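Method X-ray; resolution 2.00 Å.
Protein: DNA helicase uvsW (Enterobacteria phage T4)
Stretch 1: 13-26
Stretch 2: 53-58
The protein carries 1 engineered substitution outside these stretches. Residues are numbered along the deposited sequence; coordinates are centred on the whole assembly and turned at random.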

# COMPACT_ATOMS: atom_id res chain seq x y z
N VAL A 13 4.53 8.11 -10.49
CA VAL A 13 4.24 8.40 -11.89
C VAL A 13 5.09 9.65 -12.16
O VAL A 13 5.44 10.36 -11.22
N ARG A 14 5.44 9.90 -13.41
CA ARG A 14 6.24 11.07 -13.74
C ARG A 14 5.38 12.08 -14.45
O ARG A 14 4.60 11.74 -15.34
N ILE A 15 5.52 13.35 -14.07
CA ILE A 15 4.73 14.40 -14.69
C ILE A 15 5.56 15.32 -15.60
O ILE A 15 6.62 15.79 -15.21
N ASP A 16 5.05 15.55 -16.80
CA ASP A 16 5.68 16.40 -17.81
C ASP A 16 4.83 17.64 -17.96
O ASP A 16 3.64 17.55 -18.24
N CYS A 17 5.43 18.81 -17.78
CA CYS A 17 4.70 20.07 -17.89
C CYS A 17 5.67 21.24 -17.88
O CYS A 17 6.89 21.05 -17.88
N GLU A 18 5.13 22.45 -17.89
CA GLU A 18 5.96 23.65 -17.87
C GLU A 18 6.61 23.80 -16.50
O GLU A 18 6.32 23.04 -15.57
N GLU A 19 7.50 24.77 -16.38
CA GLU A 19 8.18 25.01 -15.11
C GLU A 19 7.22 25.77 -14.21
O GLU A 19 7.30 25.69 -12.99
N SER A 20 6.29 26.48 -14.83
CA SER A 20 5.30 27.26 -14.10
C SER A 20 4.25 26.36 -13.46
O SER A 20 3.89 26.53 -12.29
N THR A 21 3.74 25.41 -14.24
CA THR A 21 2.71 24.52 -13.74
C THR A 21 3.33 23.57 -12.72
O THR A 21 2.67 23.13 -11.77
N PHE A 22 4.61 23.26 -12.91
CA PHE A 22 5.32 22.38 -12.00
C PHE A 22 5.33 22.94 -10.58
O PHE A 22 5.12 22.21 -9.61
N HIS A 23 5.59 24.23 -10.46
CA HIS A 23 5.62 24.86 -9.16
C HIS A 23 4.23 24.91 -8.54
O HIS A 23 4.09 24.83 -7.32
N GLU A 24 3.21 25.01 -9.37
CA GLU A 24 1.84 25.03 -8.87
C GLU A 24 1.53 23.64 -8.35
O GLU A 24 0.96 23.48 -7.27
N LEU A 25 1.94 22.63 -9.11
CA LEU A 25 1.73 21.23 -8.73
C LEU A 25 2.52 20.87 -7.48
O LEU A 25 2.06 20.08 -6.65
N ARG A 26 3.71 21.45 -7.36
CA ARG A 26 4.59 21.20 -6.22
C ARG A 26 4.02 21.76 -4.93
O ARG A 26 4.23 21.19 -3.86
N LEU A 53 5.22 16.02 -1.75
CA LEU A 53 5.05 14.68 -2.30
C LEU A 53 5.48 14.66 -3.78
O LEU A 53 5.76 13.61 -4.35
N LEU A 54 5.52 15.84 -4.40
CA LEU A 54 5.96 15.96 -5.80
C LEU A 54 7.39 16.50 -5.73
O LEU A 54 7.60 17.67 -5.42
N ASP A 55 8.39 15.66 -6.00
CA ASP A 55 9.77 16.11 -5.92
C ASP A 55 10.20 16.86 -7.19
O ASP A 55 9.41 17.04 -8.12
N TYR A 56 11.44 17.33 -7.22
CA TYR A 56 11.93 18.05 -8.38
C TYR A 56 12.19 17.12 -9.55
O TYR A 56 12.46 17.57 -10.67
N ASN A 57 12.13 15.82 -9.30
CA ASN A 57 12.31 14.84 -10.36
C ASN A 57 10.97 14.67 -11.06
O ASN A 57 10.82 13.84 -11.95
N ARG A 58 10.00 15.48 -10.66
CA ARG A 58 8.66 15.45 -11.22
C ARG A 58 8.00 14.07 -11.05
O ARG A 58 7.22 13.63 -11.89

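The strand that begins before Val-13, the loop that follows and helix 19-26 pack against the irregular stretch 53-58, burying 665 Å². Arg-14 (chi1 t) has its CA-to-CB bond sideways; its NE is 3.2 Å from Asp-16 OD1 in a salt bridge. At Ile-15 (m, t) the backbones meet: Ile-15 N donates to Arg-58 O (2.8 Å, nearly straight), and Arg-58 NE returns a weak bond to Ile-15 O (3.2 Å). Arg-58, closing a type I turn from Asp-55, points toward stretch 1 with chi1 m and chi2 t, and its guanidinium reaches the helix start. There Arg-58 NH2 donates to Glu-18 O (2.6 Å), although NH2 is crowded by Cys-17 SG and its position is less sure. Glu-19 (t, p) brings its carboxylate round so that OE2 forms a salt bridge with Arg-58 NH1 (3.3 Å). Phe-22 (t) points inward; one ring face lies against that guanidinium, Asp-55 O sits at the ring edge, 3.3 Å from CZ, and CE2 packs 3.7 Å from Tyr-56 CD2. Leu-54 (t) inserts beside the helix, its CD1 3.8 Å from Phe-22 CE1 and 3.6 Å from Leu-25 CB. Arg-26, extended (t, t, t), lays its guanidinium face over Tyr-56 OH; water 1 links Arg-26 NE to Leu-54 O (2.9 Å each), and water 2 joins Arg-26 O (2.7 Å) to Leu-54 N (3.0 Å).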

# COMPACT_ATOMS: atom_id res chain seq x y z
CB VAL A 13 2.75 8.73 -12.15
CG1 VAL A 13 1.92 7.46 -12.05
CG2 VAL A 13 2.26 9.78 -11.16
CB ARG A 14 7.41 10.69 -14.65
CG ARG A 14 8.34 11.87 -14.91
CD ARG A 14 9.46 11.53 -15.87
NE ARG A 14 9.02 11.55 -17.27
CZ ARG A 14 8.80 10.46 -17.99
NH1 ARG A 14 8.97 9.25 -17.46
NH2 ARG A 14 8.43 10.58 -19.26
CB ILE A 15 4.04 15.27 -13.64
CG1 ILE A 15 3.27 14.37 -12.66
CG2 ILE A 15 3.09 16.26 -14.32
CD1 ILE A 15 2.54 15.11 -11.56
CB ASP A 16 5.74 15.68 -19.15
CG ASP A 16 6.88 14.69 -19.22
OD1 ASP A 16 7.12 13.96 -18.23
OD2 ASP A 16 7.54 14.63 -20.28
CB CYS A 17 3.75 20.21 -16.71
SG CYS A 17 4.62 20.28 -15.12
CB GLU A 18 5.12 24.89 -18.17
CG GLU A 18 5.39 25.51 -19.53
CD GLU A 18 5.01 24.58 -20.68
OE1 GLU A 18 3.81 24.24 -20.81
OE2 GLU A 18 5.92 24.19 -21.44
CB GLU A 19 9.45 25.83 -15.33
CG GLU A 19 10.35 25.97 -14.10
CD GLU A 19 10.91 24.63 -13.62
OE1 GLU A 19 11.81 24.64 -12.74
OE2 GLU A 19 10.46 23.57 -14.12
CB SER A 20 4.61 28.25 -15.04
OG SER A 20 3.90 27.55 -16.05
CB THR A 21 2.05 23.70 -14.88
OG1 THR A 21 2.84 22.54 -15.15
CG2 THR A 21 1.95 24.55 -16.14
CB PHE A 22 6.77 22.18 -12.45
CG PHE A 22 7.60 21.41 -11.46
CD1 PHE A 22 7.37 20.05 -11.26
CD2 PHE A 22 8.57 22.05 -10.70
CE1 PHE A 22 8.11 19.34 -10.31
CE2 PHE A 22 9.31 21.35 -9.76
CZ PHE A 22 9.08 19.99 -9.56
CB HIS A 23 6.24 26.25 -9.28
CG HIS A 23 7.68 26.21 -9.65
ND1 HIS A 23 8.32 27.24 -10.31
CD2 HIS A 23 8.62 25.25 -9.47
CE1 HIS A 23 9.58 26.92 -10.52
NE2 HIS A 23 9.79 25.72 -10.02
CB GLU A 24 0.89 25.39 -10.00
CG GLU A 24 1.20 26.73 -10.63
CD GLU A 24 0.25 27.07 -11.75
OE1 GLU A 24 0.14 26.26 -12.70
OE2 GLU A 24 -0.40 28.14 -11.69
CB LEU A 25 2.18 20.32 -9.87
CG LEU A 25 1.21 20.11 -11.04
CD1 LEU A 25 1.95 19.48 -12.20
CD2 LEU A 25 0.05 19.24 -10.59
CB ARG A 26 5.97 21.82 -6.50
CG ARG A 26 6.96 21.67 -5.37
CD ARG A 26 8.34 22.18 -5.77
NE ARG A 26 9.23 22.20 -4.62
CZ ARG A 26 9.25 23.15 -3.69
NH1 ARG A 26 8.42 24.18 -3.77
NH2 ARG A 26 10.10 23.06 -2.66
CB LEU A 53 3.60 14.20 -2.13
CG LEU A 53 3.19 14.00 -0.67
CD1 LEU A 53 1.72 13.64 -0.54
CD2 LEU A 53 4.06 12.90 -0.07
CB LEU A 54 5.07 16.96 -6.55
CG LEU A 54 4.97 16.87 -8.07
CD1 LEU A 54 4.93 18.27 -8.63
CD2 LEU A 54 6.14 16.09 -8.66
CB ASP A 55 10.71 14.92 -5.66
CG ASP A 55 10.79 13.95 -6.83
OD1 ASP A 55 10.12 14.19 -7.86
OD2 ASP A 55 11.54 12.95 -6.73
CB TYR A 56 13.20 18.84 -8.03
CG TYR A 56 12.93 20.04 -7.17
CD1 TYR A 56 13.22 20.03 -5.80
CD2 TYR A 56 12.36 21.20 -7.71
CE1 TYR A 56 12.97 21.14 -5.00
CE2 TYR A 56 12.11 22.31 -6.92
CZ TYR A 56 12.41 22.27 -5.57
OH TYR A 56 12.18 23.38 -4.79
CB ASN A 57 12.76 13.50 -9.78
CG ASN A 57 14.19 13.52 -9.28
OD1 ASN A 57 15.14 13.53 -10.07
ND2 ASN A 57 14.36 13.55 -7.96
CB ARG A 58 8.70 15.85 -12.71
CG ARG A 58 9.16 17.30 -12.95
CD ARG A 58 9.24 17.62 -14.45
NE ARG A 58 8.23 18.56 -14.94
CZ ARG A 58 8.32 19.89 -14.87
NH1 ARG A 58 9.39 20.46 -14.33
NH2 ARG A 58 7.36 20.66 -15.36
O HOH W 1 9.69 19.34 -4.36
O HOH W 2 5.21 18.74 -3.55